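Local coordinates for protein squalene synthase HpnC (Alicyclobacillus acidocaldarius subsp. acidocaldarius, PDB 4HD1) that probably joins isoprenoid diphosphates head to head as a member of the squalene/phytoene synthase family, on the route to squalene, at residues D64-A67 with A68-Y72; L109-A112 with N113-D116. All blocks are in the same frame, centred on the assembly; numbering follows the deposited sequence.

Contact 1. Residues D64-A67 with A68-Y72; sequences DRMA and ALDAY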
loop_
_atom_site.group_PDB
_atom_site.type_symbol
_atom_site.label_atom_id
_atom_site.label_comp_id
_atom_site.label_asym_id
_atom_site.label_seq_id
_atom_site.Cartn_x
_atom_site.Cartn_y
_atom_site.Cartn_z
ATOM N N ASP A 64 8.813 17.579 13.569
ATOM C CA ASP A 64 9.689 16.391 13.746
ATOM C C ASP A 64 8.902 15.141 13.343
ATOM O O ASP A 64 8.152 14.563 14.150
ATOM C CB ASP A 64 10.196 16.254 15.194
ATOM C CG ASP A 64 10.501 17.601 15.844
ATOM O OD1 ASP A 64 10.757 18.605 15.117
ATOM O OD2 ASP A 64 10.478 17.658 17.097
ATOM N N ARG A 65 9.069 14.755 12.077
ATOM C CA ARG A 65 8.443 13.553 11.536
ATOM C C ARG A 65 8.411 12.427 12.554
ATOM O O ARG A 65 7.350 11.876 12.846
ATOM C CB ARG A 65 9.191 13.064 10.300
ATOM C CG ARG A 65 8.658 13.590 8.979
ATOM C CD ARG A 65 8.572 12.438 7.992
ATOM N NE ARG A 65 8.962 12.826 6.635
ATOM C CZ ARG A 65 8.972 11.999 5.590
ATOM N NH1 ARG A 65 8.598 10.730 5.722
ATOM N NH2 ARG A 65 9.339 12.462 4.394
HETATM N N MSE A 66 9.582 12.106 13.096
HETATM C CA MSE A 66 9.732 11.019 14.054
HETATM C C MSE A 66 8.850 11.198 15.284
HETATM O O MSE A 66 8.202 10.248 15.723
HETATM C CB MSE A 66 11.200 10.860 14.453
HETATM C CG MSE A 66 12.061 10.302 13.337
HETATM SE SE MSE A 66 11.370 8.600 12.696
HETATM C CE MSE A 66 11.663 7.575 14.335
ATOM N N ALA A 67 8.818 12.417 15.820
ATOM C CA ALA A 67 7.998 12.734 16.990
ATOM C C ALA A 67 6.506 12.675 16.661
ATOM O O ALA A 67 5.712 12.164 17.456
ATOM C CB ALA A 67 8.375 14.094 17.559
ATOM N N ALA A 68 6.141 13.189 15.485
ATOM C CA ALA A 68 4.763 13.137 14.988
ATOM C C ALA A 68 4.291 11.692 14.817
ATOM O O ALA A 68 3.185 11.336 15.239
ATOM C CB ALA A 68 4.638 13.906 13.674
ATOM N N LEU A 69 5.146 10.866 14.215
ATOM C CA LEU A 69 4.855 9.450 14.000
ATOM C C LEU A 69 4.759 8.687 15.313
ATOM O O LEU A 69 3.915 7.800 15.449
ATOM C CB LEU A 69 5.907 8.801 13.096
ATOM C CG LEU A 69 5.897 9.141 11.605
ATOM C CD1 LEU A 69 7.127 8.537 10.957
ATOM C CD2 LEU A 69 4.630 8.656 10.911
ATOM N N ASP A 70 5.626 9.036 16.266
ATOM C CA ASP A 70 5.579 8.470 17.616
ATOM C C ASP A 70 4.256 8.791 18.308
ATOM O O ASP A 70 3.671 7.928 18.963
ATOM C CB ASP A 70 6.749 8.978 18.470
ATOM C CG ASP A 70 8.080 8.327 18.107
ATOM O OD1 ASP A 70 8.155 7.589 17.094
ATOM O OD2 ASP A 70 9.063 8.565 18.841
ATOM N N ALA A 71 3.790 10.030 18.160
ATOM C CA ALA A 71 2.510 10.443 18.726
ATOM C C ALA A 71 1.364 9.726 18.021
ATOM O O ALA A 71 0.366 9.362 18.649
ATOM C CB ALA A 71 2.341 11.952 18.629
ATOM N N TYR A 72 1.522 9.516 16.715
ATOM C CA TYR A 72 0.508 8.840 15.910
ATOM C C TYR A 72 0.444 7.362 16.285
ATOM O O TYR A 72 -0.633 6.759 16.303
ATOM C CB TYR A 72 0.813 9.018 14.426
ATOM C CG TYR A 72 -0.363 8.789 13.503
ATOM C CD1 TYR A 72 -1.351 9.762 13.335
ATOM C CD2 TYR A 72 -0.474 7.603 12.773
ATOM C CE1 TYR A 72 -2.424 9.554 12.476
ATOM C CE2 TYR A 72 -1.542 7.385 11.913
ATOM C CZ TYR A 72 -2.511 8.360 11.767
ATOM O OH TYR A 72 -3.560 8.127 10.907
#
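Asp64 and Ala68 open the first turn of helix 65-81: the amide N of Ala68 donates to the backbone O of Asp64 over 2.8 Å, and the N-H...O angle is 170°. Three further i to i+4 bonds follow in step. Leu69 N reaches Arg65 O at 2.8 Å, Asp70 N reaches Met66 O at 2.9 Å and Ala71 N reaches Ala67 O at 3.0 Å, so each carbonyl of 64-67 is taken by an amide of 68-71. Asp64 stands at the N-cap position, but its carboxylate makes no capping bond and is poorly ordered. The side chains add little polar contact of their own. Leu69 has CG anti to its carbonyl carbon (chi1 -73°), which lays CG against Arg65 O at 3.3 Å. Asp70 takes the same first torsion, and its OD1 comes within 3.0 Å of Met66 O; both are acceptors, and OD1 finds its positive partner in Arg114 instead. The Arg65 guanidinium finds its partners outside the turn: NH2 forms a salt bridge with Asp59, and NH1 is probably hydrogen-bonded to Asn113 OD1. Residues 64-72 form the N-terminal end of helix 65-81, at the surface of the all-helical isoprenoid synthase fold. Ala68 packs on Leu57 and Phe61 of the preceding loop, Leu69 is buried against Asn113 and Gln117 of helix 104-118, and Tyr72 hydrogen-bonds to Phe50 O of helix 41-56 and meets Phe89 of helix 87-99 edge-to-face.

Contact 2. Residues L109-A112 with N113-D116; sequences LIEA and NRRD
Glu111 spreads its carboxylate between two arginines of the following turn, forming a small salt-bridge network on helix 104-118. OE1 accepts from Arg114 NH1 at 3.1 Å in a bond of 157° that meets the oxygen nearly along its C-O axis and lies in the guanidinium plane, although the two flat groups are turned 51° apart. OE2 faces Arg115 NH1 in a longer ion pair of 3.6 Å. Glu111 gets there with CG anti to its backbone N (chi1 176°) and a bend at chi2, which turns the carboxylate toward the two arginines. Van der Waals contacts put Ile110 CG2 over one face of the Arg114 guanidinium, 3.5 Å from NH2, the two side chains running side by side, and Arg115 CG against Glu111 O at 3.0 Å. Backbone bonds complete the turn: Arg115 N to Glu111 O at 2.9 Å and Asp116 N to Ala112 O at 3.0 Å, with a weak bond from Asn113 N to Ile110 O. Both arginines have further acid partners, Arg114 NH2 meeting Glu73 and Arg115 NH2 meeting Asp130, while Tyr134 makes a cation-pi contact with Arg115. One carboxylate thus links two guanidinium groups that are themselves tied to neighbouring helices, which probably offsets their positive charge in this mostly buried contact; the shorter bridge probably fixes the rotation of Glu111 and Arg114, while Asp130 and Tyr134 contribute to placing Arg115.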
loop_
_atom_site.group_PDB
_atom_site.type_symbol
_atom_site.label_atom_id
_atom_site.label_comp_id
_atom_site.label_asym_id
_atom_site.label_seq_id
_atom_site.Cartn_x
_atom_site.Cartn_y
_atom_site.Cartn_z
ATOM N N LEU A 109 2.741 0.103 8.786
ATOM C CA LEU A 109 2.441 1.248 7.934
ATOM C C LEU A 109 3.075 2.519 8.476
ATOM O O LEU A 109 3.511 3.373 7.699
ATOM C CB LEU A 109 0.932 1.429 7.790
ATOM C CG LEU A 109 0.298 0.413 6.849
ATOM C CD1 LEU A 109 -1.198 0.323 7.109
ATOM C CD2 LEU A 109 0.606 0.754 5.392
ATOM N N ILE A 110 3.109 2.628 9.806
ATOM C CA ILE A 110 3.776 3.730 10.507
ATOM C C ILE A 110 5.282 3.650 10.265
ATOM O O ILE A 110 5.916 4.651 9.938
ATOM C CB ILE A 110 3.448 3.724 12.025
ATOM C CG1 ILE A 110 2.011 4.211 12.251
ATOM C CG2 ILE A 110 4.437 4.579 12.814
ATOM C CD1 ILE A 110 1.505 4.050 13.668
ATOM N N GLU A 111 5.830 2.445 10.410
ATOM C CA GLU A 111 7.244 2.174 10.166
ATOM C C GLU A 111 7.647 2.422 8.708
ATOM O O GLU A 111 8.769 2.840 8.450
ATOM C CB GLU A 111 7.594 0.744 10.606
ATOM C CG GLU A 111 9.026 0.285 10.330
ATOM C CD GLU A 111 10.067 0.922 11.239
ATOM O OE1 GLU A 111 9.701 1.723 12.131
ATOM O OE2 GLU A 111 11.267 0.616 11.056
ATOM N N ALA A 112 6.730 2.185 7.768
ATOM C CA ALA A 112 6.993 2.426 6.344
ATOM C C ALA A 112 7.437 3.863 6.088
ATOM O O ALA A 112 8.338 4.110 5.288
ATOM C CB ALA A 112 5.769 2.098 5.504
ATOM N N ASN A 113 6.794 4.798 6.779
ATOM C CA ASN A 113 7.143 6.210 6.715
ATOM C C ASN A 113 8.572 6.468 7.227
ATOM O O ASN A 113 9.319 7.240 6.621
ATOM C CB ASN A 113 6.105 7.030 7.492
ATOM C CG ASN A 113 6.270 8.526 7.305
ATOM O OD1 ASN A 113 7.263 9.120 7.731
ATOM N ND2 ASN A 113 5.275 9.150 6.687
ATOM N N ARG A 114 8.954 5.808 8.322
ATOM C CA ARG A 114 10.323 5.908 8.851
ATOM C C ARG A 114 11.341 5.304 7.884
ATOM O O ARG A 114 12.457 5.813 7.769
ATOM C CB ARG A 114 10.455 5.233 10.218
ATOM C CG ARG A 114 9.521 5.770 11.289
ATOM C CD ARG A 114 9.820 5.147 12.645
ATOM N NE ARG A 114 8.850 5.555 13.662
ATOM C CZ ARG A 114 7.898 4.766 14.161
ATOM N NH1 ARG A 114 7.774 3.505 13.752
ATOM N NH2 ARG A 114 7.067 5.239 15.080
ATOM N N ARG A 115 10.957 4.222 7.199
ATOM C CA ARG A 115 11.824 3.579 6.203
ATOM C C ARG A 115 12.060 4.508 5.020
ATOM O O ARG A 115 13.173 4.592 4.507
ATOM C CB ARG A 115 11.234 2.253 5.701
ATOM C CG ARG A 115 10.747 1.315 6.788
ATOM C CD ARG A 115 11.878 0.582 7.473
ATOM N NE ARG A 115 12.148 -0.678 6.790
ATOM C CZ ARG A 115 12.448 -1.810 7.412
ATOM N NH1 ARG A 115 12.511 -1.851 8.736
ATOM N NH2 ARG A 115 12.676 -2.903 6.709
ATOM N N ASP A 116 11.006 5.207 4.603
ATOM C CA ASP A 116 11.088 6.163 3.502
ATOM C C ASP A 116 11.971 7.364 3.858
ATOM O O ASP A 116 12.612 7.931 2.979
ATOM C CB ASP A 116 9.687 6.630 3.099
ATOM C CG ASP A 116 9.463 6.615 1.587
ATOM O OD1 ASP A 116 9.935 5.685 0.892
ATOM O OD2 ASP A 116 8.779 7.533 1.090
#

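How the contacts relate
Contact 1 is a surface turn at the start of helix 65-81, contact 2 a buried turn of helix 104-118; their centres are about 11 Å apart. The hydrogen bonds between the segments of contact 1 are all backbone ones, whereas contact 2 adds ion pairs between its own side chains. The two helices are joined directly by two polar bridges, one from Arg65 to Asn113 and one from Asp70 to Arg114. Packing fills in around these: Leu69 CD1 lies against Asn113 and Met66 CE against Arg114 CD. Asp70, an exposed residue of contact 1, adds a further acid to the charges around Arg114.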